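PDB 3QVK: putative hydantoin racemase from Klebsiella pneumoniae subsp. pneumoniae, which catalyses the racemisation of allantoin, interconverting its enantiomers, as a member of the HyuE racemase family. Local coordinates for the interface of chains A and B. Sequence-based numbering; all coordinates share one arbitrary frame. Chains: chain A/B, Putative hydantoin racemase.

The interface of chains A and B. Residues chain A 104, 209-210, 213; chain B 210, 213, 216-217.
B:Ser213 presses its CB and OG against the first methylene of A:Lys209, and this meeting of two copies of helix 203-216 shows how a two-fold contact can be built from one short helix face paired with itself. At the centre of the patch the two serine hydroxyls face one another, A:Ser213 OG lying 3.0 Å from B:Ser213 OG, a distance suited to a hydrogen bond whose direction the structure alone does not show. Each hydroxyl could give or accept. A:Ser213 OG, however, also donates to the carbonyl oxygen A:Lys209 O of its own helix, at 2.7 Å and with a C=O...O angle of 146°, the donor tilted from the carbonyl plane. That inward bond fits a first torsion of -65°, which sets OG beside the backbone nitrogen and back toward the preceding turn. By symmetry the second serine can make the same inward bond, but each hydroxyl has one hydrogen: if one serine donates inward, a bond across the axis would have to be donated by the other, which would give up its own inward bond. The two may alternate.

Around this polar spot the surfaces are apolar. A:Lys209 contributes its aliphatic stem rather than its charge: the lysine and B:Leu217 side chains run past each other in opposite directions, with A:Lys209 CG 3.8 Å from the branch methyl B:Leu217 CD2. Farther out, its CE rests against the methyl CB of B:Ala216 at 3.7 Å.

Farther along the two-fold axis from the serines, A:Met210 and B:Met210 cross at about a right angle with their sulfurs, SD to SD, 3.8 Å apart. Each thioether is bent at its second and third torsions, which turns its methyl toward the partner's serine. A:Met104, from helix 97-108, adds a marginal contact to B:Met210. Such an interface is consistent with assembly into oligomers, the deposited assembly being hexameric. The methyl CE of B:Met210 lies 3.7 Å from A:Ser213 OG.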
loop_
_atom_site.group_PDB
_atom_site.type_symbol
_atom_site.label_atom_id
_atom_site.label_comp_id
_atom_site.label_asym_id
_atom_site.label_seq_id
_atom_site.Cartn_x
_atom_site.Cartn_y
_atom_site.Cartn_z
ATOM N N MET A 104 -8.052 6.671 -18.989
ATOM C CA MET A 104 -8.163 7.982 -19.633
ATOM C C MET A 104 -8.171 9.119 -18.617
ATOM O O MET A 104 -7.604 10.184 -18.868
ATOM C CB MET A 104 -9.419 8.067 -20.510
ATOM C CG MET A 104 -9.442 7.143 -21.728
ATOM S SD MET A 104 -8.074 7.347 -22.885
ATOM C CE MET A 104 -6.888 6.179 -22.223
ATOM N N LYS A 209 -11.477 3.175 -28.471
ATOM C CA LYS A 209 -10.234 3.831 -28.874
ATOM C C LYS A 209 -8.997 3.048 -28.436
ATOM O O LYS A 209 -7.982 3.048 -29.136
ATOM C CB LYS A 209 -10.171 5.270 -28.346
ATOM C CG LYS A 209 -11.370 6.165 -28.700
ATOM C CD LYS A 209 -11.777 6.097 -30.176
ATOM C CE LYS A 209 -10.819 6.856 -31.079
ATOM N NZ LYS A 209 -11.210 6.717 -32.510
ATOM N N MET A 210 -9.091 2.377 -27.288
ATOM C CA MET A 210 -8.003 1.532 -26.792
ATOM C C MET A 210 -7.781 0.311 -27.685
ATOM O O MET A 210 -6.638 -0.046 -27.975
ATOM C CB MET A 210 -8.239 1.105 -25.339
ATOM C CG MET A 210 -8.184 2.234 -24.305
ATOM S SD MET A 210 -6.716 3.288 -24.379
ATOM C CE MET A 210 -7.297 4.625 -25.427
ATOM N N SER A 213 -6.276 1.557 -30.896
ATOM C CA SER A 213 -4.880 1.892 -30.627
ATOM C C SER A 213 -3.984 0.657 -30.628
ATOM O O SER A 213 -2.954 0.637 -31.301
ATOM C CB SER A 213 -4.753 2.634 -29.294
ATOM O OG SER A 213 -5.409 3.888 -29.347
ATOM N N MET B 210 -2.542 7.440 -27.768
ATOM C CA MET B 210 -3.286 7.995 -26.636
ATOM C C MET B 210 -3.754 9.424 -26.911
ATOM O O MET B 210 -4.891 9.776 -26.593
ATOM C CB MET B 210 -2.469 7.932 -25.341
ATOM C CG MET B 210 -2.192 6.523 -24.806
ATOM S SD MET B 210 -3.642 5.454 -24.643
ATOM C CE MET B 210 -3.614 4.583 -26.213
ATOM N N SER B 213 -6.483 9.210 -29.487
ATOM C CA SER B 213 -7.681 8.708 -28.819
ATOM C C SER B 213 -8.416 9.808 -28.060
ATOM O O SER B 213 -9.623 9.977 -28.226
ATOM C CB SER B 213 -7.326 7.559 -27.872
ATOM O OG SER B 213 -6.833 6.443 -28.591
ATOM N N ALA B 216 -10.038 12.414 -30.382
ATOM C CA ALA B 216 -11.241 11.841 -30.991
ATOM C C ALA B 216 -12.403 11.755 -29.999
ATOM O O ALA B 216 -13.568 11.862 -30.387
ATOM C CB ALA B 216 -10.941 10.476 -31.580
ATOM N N LEU B 217 -12.074 11.572 -28.721
ATOM C CA LEU B 217 -13.067 11.532 -27.649
ATOM C C LEU B 217 -13.519 12.929 -27.222
ATOM O O LEU B 217 -14.458 13.069 -26.435
ATOM C CB LEU B 217 -12.520 10.766 -26.437
ATOM C CG LEU B 217 -12.260 9.264 -26.586
ATOM C CD1 LEU B 217 -11.411 8.740 -25.433
ATOM C CD2 LEU B 217 -13.560 8.490 -26.693
#